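Local coordinates for protein bacterial leucyl aminopeptidase (Legionella pneumophila, PDB 6ESL) that probably removes N-terminal residues, leucine among them, from peptides as a secreted two-zinc aminopeptidase of peptidase family M28, at residues 207-212 against 282-287; 188-193 against 252-257; 286-291 against 349-354; 216-221 against 365-370. One frame throughout, in Å; residues are numbered along the deposited sequence.

Contact 1 (207-212 against 282-287). With ZN (zinc ion), chain F.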
loop_
_atom_site.group_PDB
_atom_site.type_symbol
_atom_site.label_atom_id
_atom_site.label_comp_id
_atom_site.label_asym_id
_atom_site.label_seq_id
_atom_site.Cartn_x
_atom_site.Cartn_y
_atom_site.Cartn_z
ATOM N N GLY B 207 19.943 3.608 -2.977
ATOM C CA GLY B 207 20.902 2.581 -2.642
ATOM C C GLY B 207 20.865 1.317 -3.439
ATOM O O GLY B 207 19.871 1.032 -4.147
ATOM N N ALA B 208 21.890 0.516 -3.210
ATOM C CA ALA B 208 22.076 -0.833 -3.762
ATOM C C ALA B 208 23.159 -1.485 -2.876
ATOM O O ALA B 208 23.889 -0.755 -2.170
ATOM C CB ALA B 208 22.627 -0.712 -5.216
ATOM N N HIS B 209 23.369 -2.758 -2.984
ATOM C CA HIS B 209 24.382 -3.436 -2.237
ATOM C C HIS B 209 25.466 -3.921 -3.169
ATOM O O HIS B 209 25.178 -4.386 -4.192
ATOM C CB HIS B 209 23.848 -4.494 -1.277
ATOM C CG HIS B 209 23.301 -5.727 -1.882
ATOM N ND1 HIS B 209 24.036 -6.853 -2.077
ATOM C CD2 HIS B 209 22.048 -6.045 -2.259
ATOM C CE1 HIS B 209 23.272 -7.796 -2.572
ATOM N NE2 HIS B 209 22.072 -7.316 -2.701
ATOM N N MET B 210 26.706 -3.878 -2.709
ATOM C CA MET B 210 27.835 -4.075 -3.596
ATOM C C MET B 210 28.316 -5.541 -3.515
ATOM O O MET B 210 29.179 -5.990 -4.339
ATOM C CB MET B 210 28.992 -3.119 -3.174
ATOM C CG MET B 210 29.702 -3.482 -1.879
ATOM S SD MET B 210 31.143 -2.414 -1.646
ATOM C CE MET B 210 30.470 -0.895 -1.081
ATOM N N ASP B 211 27.879 -6.254 -2.487
ATOM C CA ASP B 211 28.442 -7.539 -2.136
ATOM C C ASP B 211 27.762 -8.759 -2.744
ATOM O O ASP B 211 26.681 -8.663 -3.319
ATOM C CB ASP B 211 28.540 -7.710 -0.595
ATOM C CG ASP B 211 27.161 -7.830 0.067
ATOM O OD1 ASP B 211 26.304 -7.018 -0.281
ATOM O OD2 ASP B 211 27.001 -8.722 0.937
ATOM N N THR B 212 28.436 -9.897 -2.555
ATOM C CA THR B 212 28.001 -11.222 -2.923
ATOM C C THR B 212 28.362 -12.197 -1.853
ATOM O O THR B 212 28.983 -11.859 -0.801
ATOM C CB THR B 212 28.717 -11.700 -4.217
ATOM O OG1 THR B 212 30.148 -11.941 -3.931
ATOM C CG2 THR B 212 28.528 -10.712 -5.338
ATOM N N GLN B 282 15.579 1.491 -2.554
ATOM C CA GLN B 282 16.551 0.434 -2.684
ATOM C C GLN B 282 16.421 -0.250 -4.045
ATOM O O GLN B 282 15.319 -0.690 -4.453
ATOM C CB GLN B 282 16.362 -0.567 -1.549
ATOM C CG GLN B 282 17.157 -1.874 -1.599
ATOM C CD GLN B 282 18.637 -1.681 -1.380
ATOM O OE1 GLN B 282 19.112 -0.553 -1.164
ATOM N NE2 GLN B 282 19.372 -2.808 -1.334
ATOM N N PHE B 283 17.565 -0.389 -4.699
ATOM C CA PHE B 283 17.688 -1.173 -5.962
ATOM C C PHE B 283 18.473 -2.445 -5.738
ATOM O O PHE B 283 19.751 -2.407 -5.591
ATOM C CB PHE B 283 18.275 -0.307 -7.061
ATOM C CG PHE B 283 17.391 0.812 -7.469
ATOM C CD1 PHE B 283 16.405 0.625 -8.460
ATOM C CD2 PHE B 283 17.478 2.026 -6.881
ATOM C CE1 PHE B 283 15.535 1.656 -8.811
ATOM C CE2 PHE B 283 16.669 3.058 -7.260
ATOM C CZ PHE B 283 15.642 2.833 -8.184
ATOM N N ASP B 284 17.705 -3.519 -5.597
ATOM C CA ASP B 284 18.232 -4.847 -5.442
ATOM C C ASP B 284 17.601 -5.707 -6.524
ATOM O O ASP B 284 16.440 -6.109 -6.440
ATOM C CB ASP B 284 17.884 -5.407 -4.063
ATOM C CG ASP B 284 18.426 -6.806 -3.849
ATOM O OD1 ASP B 284 19.075 -7.341 -4.772
ATOM O OD2 ASP B 284 18.203 -7.372 -2.757
ATOM N N MET B 285 18.401 -5.976 -7.541
ATOM C CA MET B 285 18.061 -6.834 -8.664
ATOM C C MET B 285 17.181 -6.029 -9.633
ATOM O O MET B 285 15.963 -5.772 -9.432
ATOM C CB MET B 285 17.499 -8.209 -8.313
ATOM C CG MET B 285 18.328 -8.932 -7.294
ATOM S SD MET B 285 17.790 -10.565 -6.854
ATOM C CE MET B 285 16.097 -10.309 -6.341
ATOM N N THR B 286 17.837 -5.606 -10.701
ATOM C CA THR B 286 17.227 -4.720 -11.713
ATOM C C THR B 286 17.324 -5.245 -13.150
ATOM O O THR B 286 16.948 -4.549 -14.114
ATOM C CB THR B 286 17.914 -3.339 -11.688
ATOM O OG1 THR B 286 19.261 -3.441 -12.106
ATOM C CG2 THR B 286 17.770 -2.650 -10.341
ATOM N N GLY B 287 17.794 -6.476 -13.313
ATOM C CA GLY B 287 18.065 -6.977 -14.658
ATOM C C GLY B 287 17.425 -8.231 -15.193
ATOM O O GLY B 287 17.449 -8.454 -16.383
HETATM ZN ZN ZN F . 20.396 -8.577 -3.228
HETATM O O HOH W 1 18.601 -9.772 -3.605
#

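Contact 2 (188-193 against 252-257). With ZN (zinc ion), chain E.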
loop_
_atom_site.group_PDB
_atom_site.type_symbol
_atom_site.label_atom_id
_atom_site.label_comp_id
_atom_site.label_asym_id
_atom_site.label_seq_id
_atom_site.Cartn_x
_atom_site.Cartn_y
_atom_site.Cartn_z
ATOM N N GLN B 188 35.017 -5.021 4.205
ATOM C CA GLN B 188 34.329 -4.114 3.214
ATOM C C GLN B 188 33.521 -3.003 3.874
ATOM O O GLN B 188 32.583 -3.296 4.637
ATOM C CB GLN B 188 33.410 -4.928 2.300
ATOM C CG GLN B 188 32.657 -4.249 1.166
ATOM C CD GLN B 188 31.744 -5.243 0.512
ATOM O OE1 GLN B 188 30.702 -5.622 1.135
ATOM N NE2 GLN B 188 32.090 -5.723 -0.722
ATOM N N PRO B 189 33.859 -1.738 3.629
ATOM C CA PRO B 189 33.045 -0.620 4.076
ATOM C C PRO B 189 31.887 -0.386 3.163
ATOM O O PRO B 189 31.919 -0.815 1.956
ATOM C CB PRO B 189 33.962 0.569 3.963
ATOM C CG PRO B 189 34.931 0.204 2.895
ATOM C CD PRO B 189 34.965 -1.278 2.710
ATOM N N SER B 190 30.836 0.260 3.733
ATOM C CA SER B 190 29.842 0.853 2.926
ATOM C C SER B 190 30.367 2.211 2.306
ATOM O O SER B 190 31.066 2.981 2.956
ATOM C CB SER B 190 28.506 1.039 3.640
ATOM O OG SER B 190 27.867 -0.194 4.033
ATOM N N LEU B 191 29.937 2.488 1.074
ATOM C CA LEU B 191 30.241 3.747 0.358
ATOM C C LEU B 191 29.047 4.666 0.401
ATOM O O LEU B 191 27.970 4.339 -0.117
ATOM C CB LEU B 191 30.573 3.477 -1.075
ATOM C CG LEU B 191 30.748 4.742 -1.983
ATOM C CD1 LEU B 191 31.854 5.654 -1.404
ATOM C CD2 LEU B 191 31.035 4.238 -3.389
ATOM N N VAL B 192 29.215 5.787 1.063
ATOM C CA VAL B 192 28.194 6.792 1.111
ATOM C C VAL B 192 28.711 7.978 0.250
ATOM O O VAL B 192 29.904 8.444 0.391
ATOM C CB VAL B 192 27.916 7.316 2.509
ATOM C CG1 VAL B 192 26.889 8.452 2.496
ATOM C CG2 VAL B 192 27.389 6.182 3.412
ATOM N N THR B 193 27.841 8.441 -0.642
ATOM C CA THR B 193 28.138 9.537 -1.554
ATOM C C THR B 193 27.032 10.571 -1.421
ATOM O O THR B 193 25.915 10.242 -1.024
ATOM C CB THR B 193 28.216 9.056 -3.014
ATOM O OG1 THR B 193 26.897 8.795 -3.505
ATOM C CG2 THR B 193 29.050 7.788 -3.112
ATOM N N TRP B 252 26.215 2.584 -1.708
ATOM C CA TRP B 252 26.433 1.209 -1.995
ATOM C C TRP B 252 26.764 0.502 -0.680
ATOM O O TRP B 252 27.831 0.692 -0.129
ATOM C CB TRP B 252 27.506 0.991 -2.991
ATOM C CG TRP B 252 27.163 1.511 -4.434
ATOM C CD1 TRP B 252 26.711 0.779 -5.477
ATOM C CD2 TRP B 252 27.212 2.874 -4.907
ATOM N NE1 TRP B 252 26.492 1.572 -6.574
ATOM C CE2 TRP B 252 26.790 2.857 -6.253
ATOM C CE3 TRP B 252 27.557 4.113 -4.322
ATOM C CZ2 TRP B 252 26.751 4.043 -7.047
ATOM C CZ3 TRP B 252 27.470 5.290 -5.127
ATOM C CH2 TRP B 252 27.079 5.235 -6.451
ATOM N N TYR B 253 25.839 -0.349 -0.194
ATOM C CA TYR B 253 26.024 -0.932 1.087
ATOM C C TYR B 253 26.934 -2.148 1.024
ATOM O O TYR B 253 26.837 -2.903 0.112
ATOM C CB TYR B 253 24.644 -1.410 1.657
ATOM C CG TYR B 253 23.618 -0.358 1.661
ATOM C CD1 TYR B 253 23.662 0.696 2.636
ATOM C CD2 TYR B 253 22.557 -0.387 0.766
ATOM C CE1 TYR B 253 22.645 1.639 2.697
ATOM C CE2 TYR B 253 21.601 0.625 0.745
ATOM C CZ TYR B 253 21.636 1.608 1.710
ATOM O OH TYR B 253 20.667 2.562 1.710
ATOM N N ALA B 254 27.765 -2.316 2.045
ATOM C CA ALA B 254 28.530 -3.509 2.273
ATOM C C ALA B 254 27.659 -4.586 2.930
ATOM O O ALA B 254 26.683 -4.258 3.639
ATOM C CB ALA B 254 29.662 -3.176 3.255
ATOM N N ALA B 255 28.041 -5.859 2.709
ATOM C CA ALA B 255 27.630 -6.917 3.575
ATOM C C ALA B 255 26.092 -7.077 3.709
ATOM O O ALA B 255 25.578 -7.478 4.766
ATOM C CB ALA B 255 28.293 -6.759 4.989
ATOM N N GLU B 256 25.353 -6.795 2.659
ATOM C CA GLU B 256 23.941 -7.055 2.610
ATOM C C GLU B 256 23.633 -8.544 2.781
ATOM O O GLU B 256 22.677 -8.884 3.505
ATOM C CB GLU B 256 23.290 -6.473 1.404
ATOM C CG GLU B 256 21.762 -6.494 1.420
ATOM C CD GLU B 256 21.142 -7.822 0.963
ATOM O OE1 GLU B 256 21.921 -8.706 0.466
ATOM O OE2 GLU B 256 19.933 -8.074 1.320
ATOM N N GLU B 257 24.505 -9.411 2.199
ATOM C CA GLU B 257 24.247 -10.851 2.184
ATOM C C GLU B 257 24.537 -11.457 3.540
ATOM O O GLU B 257 24.273 -12.615 3.770
ATOM C CB GLU B 257 25.125 -11.525 1.162
ATOM C CG GLU B 257 24.860 -11.104 -0.289
ATOM C CD GLU B 257 23.540 -11.618 -0.847
ATOM O OE1 GLU B 257 22.790 -12.272 -0.124
ATOM O OE2 GLU B 257 23.339 -11.316 -2.011
HETATM ZN ZN ZN E . 20.808 -10.949 -2.043
#

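Contact 3 (286-291 against 349-354)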
loop_
_atom_site.group_PDB
_atom_site.type_symbol
_atom_site.label_atom_id
_atom_site.label_comp_id
_atom_site.label_asym_id
_atom_site.label_seq_id
_atom_site.Cartn_x
_atom_site.Cartn_y
_atom_site.Cartn_z
ATOM N N THR B 286 17.837 -5.606 -10.701
ATOM C CA THR B 286 17.227 -4.720 -11.713
ATOM C C THR B 286 17.324 -5.245 -13.150
ATOM O O THR B 286 16.948 -4.549 -14.114
ATOM C CB THR B 286 17.914 -3.339 -11.688
ATOM O OG1 THR B 286 19.261 -3.441 -12.106
ATOM C CG2 THR B 286 17.770 -2.650 -10.341
ATOM N N GLY B 287 17.794 -6.476 -13.313
ATOM C CA GLY B 287 18.065 -6.977 -14.658
ATOM C C GLY B 287 17.425 -8.231 -15.193
ATOM O O GLY B 287 17.449 -8.454 -16.383
ATOM N N TYR B 288 16.901 -9.085 -14.331
ATOM C CA TYR B 288 16.337 -10.337 -14.798
ATOM C C TYR B 288 14.915 -10.194 -15.028
ATOM O O TYR B 288 14.155 -9.657 -14.158
ATOM C CB TYR B 288 16.633 -11.465 -13.781
ATOM C CG TYR B 288 15.988 -12.810 -14.179
ATOM C CD1 TYR B 288 16.660 -13.736 -15.027
ATOM C CD2 TYR B 288 14.745 -13.163 -13.668
ATOM C CE1 TYR B 288 16.054 -14.963 -15.347
ATOM C CE2 TYR B 288 14.158 -14.366 -13.991
ATOM C CZ TYR B 288 14.838 -15.238 -14.843
ATOM O OH TYR B 288 14.184 -16.386 -15.168
ATOM N N ARG B 289 14.456 -10.657 -16.210
ATOM C CA ARG B 289 13.064 -10.673 -16.552
ATOM C C ARG B 289 12.602 -12.093 -16.601
ATOM O O ARG B 289 13.271 -12.964 -17.149
ATOM C CB ARG B 289 12.798 -9.998 -17.925
ATOM C CG ARG B 289 12.714 -8.477 -17.872
ATOM C CD ARG B 289 12.399 -7.931 -19.255
ATOM N NE ARG B 289 12.328 -6.482 -19.215
ATOM C CZ ARG B 289 12.117 -5.733 -20.280
ATOM N NH1 ARG B 289 11.921 -6.330 -21.462
ATOM N NH2 ARG B 289 12.040 -4.415 -20.145
ATOM N N ASN B 290 11.466 -12.351 -15.977
ATOM C CA ASN B 290 10.963 -13.686 -16.063
ATOM C C ASN B 290 10.620 -14.102 -17.500
ATOM O O ASN B 290 10.653 -15.273 -17.882
ATOM C CB ASN B 290 9.703 -13.702 -15.218
ATOM C CG ASN B 290 9.419 -15.042 -14.772
ATOM O OD1 ASN B 290 10.294 -15.626 -14.050
ATOM N ND2 ASN B 290 8.293 -15.582 -15.221
ATOM N N ASP B 291 10.111 -13.124 -18.239
ATOM C CA ASP B 291 9.734 -13.268 -19.665
ATOM C C ASP B 291 10.360 -12.031 -20.310
ATOM O O ASP B 291 9.981 -10.914 -19.982
ATOM C CB ASP B 291 8.231 -13.304 -19.696
ATOM C CG ASP B 291 7.640 -13.271 -21.091
ATOM O OD1 ASP B 291 8.366 -13.204 -22.116
ATOM O OD2 ASP B 291 6.386 -13.313 -21.118
ATOM N N PRO B 349 11.491 -1.170 -5.441
ATOM C CA PRO B 349 11.072 -1.739 -6.691
ATOM C C PRO B 349 12.049 -2.835 -7.145
ATOM O O PRO B 349 13.249 -2.726 -6.827
ATOM C CB PRO B 349 11.171 -0.564 -7.632
ATOM C CG PRO B 349 12.342 0.251 -7.086
ATOM C CD PRO B 349 12.451 -0.057 -5.628
ATOM N N CYS B 350 11.563 -3.858 -7.851
ATOM C CA CYS B 350 12.381 -5.015 -8.184
ATOM C C CYS B 350 12.006 -5.659 -9.484
ATOM O O CYS B 350 10.965 -5.418 -10.065
ATOM C CB CYS B 350 12.356 -6.041 -6.978
ATOM S SG CYS B 350 13.451 -7.474 -7.045
ATOM N N GLU B 351 12.972 -6.365 -10.012
ATOM C CA GLU B 351 12.932 -6.918 -11.363
ATOM C C GLU B 351 11.872 -7.983 -11.597
ATOM O O GLU B 351 11.390 -8.137 -12.739
ATOM C CB GLU B 351 14.296 -7.529 -11.743
ATOM C CG GLU B 351 14.685 -8.712 -10.805
ATOM C CD GLU B 351 16.082 -9.306 -11.006
ATOM O OE1 GLU B 351 16.925 -8.604 -11.553
ATOM O OE2 GLU B 351 16.268 -10.483 -10.606
ATOM N N THR B 352 11.516 -8.726 -10.561
ATOM C CA THR B 352 10.522 -9.773 -10.646
ATOM C C THR B 352 9.691 -9.807 -9.369
ATOM O O THR B 352 10.038 -9.225 -8.343
ATOM C CB THR B 352 11.124 -11.200 -10.763
ATOM O OG1 THR B 352 11.886 -11.471 -9.597
ATOM C CG2 THR B 352 12.114 -11.343 -11.901
ATOM N N SER B 353 8.646 -10.587 -9.408
ATOM C CA SER B 353 8.004 -10.963 -8.149
ATOM C C SER B 353 8.926 -11.882 -7.360
ATOM O O SER B 353 9.890 -12.473 -7.880
ATOM C CB SER B 353 6.677 -11.730 -8.424
ATOM O OG SER B 353 7.000 -13.051 -8.944
ATOM N N PHE B 354 8.542 -12.093 -6.127
ATOM C CA PHE B 354 9.200 -13.065 -5.240
ATOM C C PHE B 354 9.083 -14.505 -5.737
ATOM O O PHE B 354 10.102 -15.224 -5.841
ATOM C CB PHE B 354 8.661 -12.982 -3.809
ATOM C CG PHE B 354 9.354 -13.963 -2.892
ATOM C CD1 PHE B 354 10.688 -13.723 -2.457
ATOM C CD2 PHE B 354 8.699 -15.175 -2.524
ATOM C CE1 PHE B 354 11.352 -14.627 -1.682
ATOM C CE2 PHE B 354 9.382 -16.110 -1.724
ATOM C CZ PHE B 354 10.702 -15.831 -1.311
HETATM O O HOH W 2 10.152 -9.977 -14.619
#

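Contact 4 (216-221 against 365-370)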
loop_
_atom_site.group_PDB
_atom_site.type_symbol
_atom_site.label_atom_id
_atom_site.label_comp_id
_atom_site.label_asym_id
_atom_site.label_seq_id
_atom_site.Cartn_x
_atom_site.Cartn_y
_atom_site.Cartn_z
ATOM N N ARG B 216 33.003 -18.386 -6.155
ATOM C CA ARG B 216 32.933 -17.674 -7.410
ATOM C C ARG B 216 31.526 -17.152 -7.600
ATOM O O ARG B 216 30.616 -17.896 -7.967
ATOM C CB ARG B 216 33.192 -18.617 -8.584
ATOM C CG ARG B 216 33.143 -17.940 -9.944
ATOM C CD ARG B 216 34.197 -16.851 -10.057
ATOM N NE ARG B 216 34.151 -16.176 -11.351
ATOM C CZ ARG B 216 33.422 -15.095 -11.605
ATOM N NH1 ARG B 216 32.672 -14.560 -10.651
ATOM N NH2 ARG B 216 33.440 -14.548 -12.813
ATOM N N MET B 217 31.354 -15.864 -7.347
ATOM C CA MET B 217 30.017 -15.216 -7.461
ATOM C C MET B 217 30.101 -13.963 -8.283
ATOM O O MET B 217 30.405 -12.893 -7.808
ATOM C CB MET B 217 29.566 -14.902 -6.031
ATOM C CG MET B 217 29.393 -16.110 -5.182
ATOM S SD MET B 217 27.907 -17.023 -5.592
ATOM C CE MET B 217 28.163 -18.573 -4.709
ATOM N N PRO B 218 29.871 -14.097 -9.586
ATOM C CA PRO B 218 29.766 -12.883 -10.421
ATOM C C PRO B 218 28.686 -11.883 -9.967
ATOM O O PRO B 218 28.796 -10.692 -10.216
ATOM C CB PRO B 218 29.405 -13.417 -11.821
ATOM C CG PRO B 218 29.495 -14.871 -11.720
ATOM C CD PRO B 218 29.505 -15.325 -10.287
ATOM N N GLY B 219 27.659 -12.373 -9.324
ATOM C CA GLY B 219 26.634 -11.492 -8.783
ATOM C C GLY B 219 26.060 -10.498 -9.725
ATOM O O GLY B 219 25.920 -9.341 -9.397
ATOM N N ALA B 220 25.752 -10.941 -10.939
ATOM C CA ALA B 220 25.300 -10.013 -11.925
ATOM C C ALA B 220 23.945 -9.384 -11.544
ATOM O O ALA B 220 23.768 -8.170 -11.551
ATOM C CB ALA B 220 25.271 -10.712 -13.283
ATOM N N GLY B 221 22.964 -10.253 -11.398
ATOM C CA GLY B 221 21.624 -9.860 -10.975
ATOM C C GLY B 221 21.638 -9.342 -9.560
ATOM O O GLY B 221 21.207 -8.191 -9.306
ATOM N N SER B 365 26.268 -19.117 -11.498
ATOM C CA SER B 365 25.585 -18.873 -12.773
ATOM C C SER B 365 24.864 -17.535 -12.803
ATOM O O SER B 365 24.127 -17.296 -13.730
ATOM C CB SER B 365 24.570 -19.967 -12.991
ATOM O OG SER B 365 25.202 -21.167 -13.224
ATOM N N ASP B 366 25.004 -16.707 -11.772
ATOM C CA ASP B 366 24.337 -15.430 -11.739
ATOM C C ASP B 366 25.189 -14.521 -12.586
ATOM O O ASP B 366 25.889 -13.691 -12.127
ATOM C CB ASP B 366 24.118 -14.891 -10.314
ATOM C CG ASP B 366 23.411 -13.535 -10.277
ATOM O OD1 ASP B 366 22.945 -13.031 -11.289
ATOM O OD2 ASP B 366 23.358 -12.947 -9.233
ATOM N N LYS B 367 25.013 -14.711 -13.882
ATOM C CA LYS B 367 25.765 -14.025 -14.906
ATOM C C LYS B 367 25.016 -12.994 -15.725
ATOM O O LYS B 367 23.863 -13.117 -15.983
ATOM C CB LYS B 367 26.370 -15.045 -15.862
ATOM C CG LYS B 367 27.432 -15.922 -15.256
ATOM C CD LYS B 367 27.944 -16.944 -16.228
ATOM C CE LYS B 367 28.552 -18.110 -15.502
ATOM N NZ LYS B 367 28.984 -19.221 -16.377
ATOM N N MET B 368 25.794 -12.080 -16.263
ATOM C CA MET B 368 25.362 -10.941 -17.021
ATOM C C MET B 368 24.499 -11.291 -18.241
ATOM O O MET B 368 23.532 -10.640 -18.547
ATOM C CB MET B 368 26.626 -10.347 -17.551
ATOM C CG MET B 368 27.478 -9.765 -16.524
ATOM S SD MET B 368 28.972 -9.176 -17.262
ATOM C CE MET B 368 28.237 -7.817 -18.060
ATOM N N ASP B 369 24.846 -12.369 -18.905
ATOM C CA ASP B 369 24.163 -12.837 -20.091
ATOM C C ASP B 369 22.731 -13.277 -19.913
ATOM O O ASP B 369 22.040 -13.396 -20.875
ATOM C CB ASP B 369 24.990 -13.871 -20.823
ATOM C CG ASP B 369 26.188 -13.265 -21.484
ATOM O OD1 ASP B 369 26.247 -12.047 -21.624
ATOM O OD2 ASP B 369 27.090 -13.999 -21.865
ATOM N N LEU B 370 22.339 -13.634 -18.700
ATOM C CA LEU B 370 20.971 -13.956 -18.397
ATOM C C LEU B 370 20.105 -12.687 -18.131
ATOM O O LEU B 370 18.936 -12.790 -18.027
ATOM C CB LEU B 370 20.934 -14.952 -17.254
ATOM C CG LEU B 370 21.754 -16.211 -17.507
ATOM C CD1 LEU B 370 22.164 -16.938 -16.264
ATOM C CD2 LEU B 370 21.134 -17.173 -18.486
#

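Contact 1 (207-212 against 282-287)
Metal coordination is the central interaction. H209 NE2 binds the zinc ion at 2.2 Å, and D284 grips the same ion with both carboxylate oxygens, OD1 at 2.4 Å and OD2 at 2.5 Å. The imidazole and carboxylate planes stand 88° apart, with D284 CG lying in plane at the edge of the ring. Water 1 and D222 complete the shell. D284 reaches the ion with CG anti to its backbone N, whereas H209 holds CG in the crowded position between N and the carbonyl carbon (chi1 71°).

H209 ND1 donates a hydrogen bond to D211 OD1 over 2.9 Å, the oxygen being met from above its carboxylate plane; D284 OD2 and Q282 NE2 both pair with S334 OG. Between the backbones, F283 N gives a fairly straight bond (163°) to G207 O at 2.8 Å, where the parallel strands 203-209 and 277-282 pair G207 with Q282. A weaker CA-H...O contact joins A208 CA to F283 O.

In packing, the bent Q282 brings OE1 to 3.4 Å from G207 C. Zinc at NE2 and D211 at ND1 together restrain the imidazole, and the carboxylate would probably make NE2 a stronger zinc donor, consistent with a hydrolytic metal site.

Contact 2 (188-193 against 252-257)
Two side-chain acceptors capture consecutive backbone N-H groups where the strand 248-253 runs out. S190 OG takes A254 N at 2.9 Å in an almost straight bond (173°), its chi1 of -64° placing the hydroxyl beside its own backbone N. Q188, stretched out with CG anti to N and chi2 also anti, reaches A255 N with OE1 at 3.1 Å; the donor lies nearly along the C=O axis, but its N-H is bent away from the acceptor (140°). The amide's NE2 is held by the carbonyls of R146 and G153.

L191 N to W252 O is 3.0 Å and W252 N to L191 O is 2.9 Å, both donors lying in the carbonyl planes. This makes L191 and W252 an antiparallel hydrogen-bonded pair joining strands 188-195 and 248-253 within the mixed sheet of the M28 fold. Beyond it the chain turns through A255 to E257, whose OE2 binds the second zinc ion at 2.6 Å; D222 is its other protein ligand.

The W252 indole lies alongside L191, CE3 being 3.6 Å from L191 CD2, while T193 CG2 meets CZ3 in plane at the ring edge. A254 CB presses against Q188 O at 3.2 Å.

Contact 3 (286-291 against 349-354)
E351 carries its CG in the crowded position between backbone N and carbonyl carbon (chi1 62°) and then extends, so the carboxylate runs straight across to the backbone of residues 286-288. Y288 holds CG anti to its N (chi1 177°), which swings the ring so that its CD2 edge meets T352 CG2. The contact joins the loop after strand 277-282 to the end of strand 346-350 and the loop that follows it. These strands are parallel neighbours in the M28 fold, and the zinc ions lie at their C-terminal ends.

One oxygen does the binding. E351 OE1 accepts from G287 N at 2.9 Å through its anti lone pair, and from Y288 N at 2.8 Å from well above the carboxylate plane, the second bond being nearly straight at 176° and the first bent. Two successive amides thus converge on a buried carboxylate oxygen, which would probably favour the ionised form. The preceding amide, T286 N, pairs with S225 OG; it is also near E351 OE1 but at a poor angle for a bond. The backbone sets Y288 CB 3.3 Å from E351 OE2, and the side chain of E351 also touches H375 of helix 373-391.

T352 CG2, anti to its own carbonyl carbon, lies in plane with the Y288 ring, 3.7 Å from CD2. Farther along, water 2 bridges the backbones, accepting from N290 N at 3.0 Å and donating to E351 O at 2.9 Å.

Contact 4 (216-221 against 365-370)
D366, A220 and P218 have the most surface buried here, and D366 governs the geometry. Its backbone and side chain take neighbouring amides at the start of helix 220-239: A220 N donates to D366 O over 3.0 Å at 164°, and G221 N to D366 OD1 over 2.8 Å at 154°. Both acceptors are met from above their planes, the carbonyl more steeply than the carboxylate. With CG anti to its backbone N, the aspartate turns its carboxylate onto the helix end, where OD2 accepts the next amide, D222 N. D366 is also the centre of an inverse gamma turn.

A220 fits its methyl into the bend of the other chain: CB lies 3.3 Å from M368 N, and M368 CG reaches it at 4.0 Å. P218 packs on the same carbonyl that A220 N binds, its CB 3.5 Å from D366 O.

G219, at the N-cap, has no side chain to cap with; D366 accepts the first amides instead. The helix amino end would probably stabilise the negative charge of D366. Because D222 binds both zinc ions, its amide bond to D366 puts that carboxylate, about 8 Å from a zinc ion, in the second shell of the M28 site.

Overall arrangement
Contacts 1 and 2 are fully buried in the same mixed sheet, whose strands 203-209 and 248-253 are neighbours; A208 O to Y253 N and D211 OD2 to E257 N tie them together, and each supplies ligands to a different zinc ion. Contact 3 continues from contact 1 through T286 and G287 and pairs loops that emerge from the sheet, ending among exposed residues. Contact 4 lies farthest from the chain centre, about 25 Å, and joins a helix start to a loop. Chemistry follows place: metal bonds and strand pairing in contacts 1 and 2, carboxylates accepting successive amides in contacts 3 and 4. Contacts 2 and 3 do not touch.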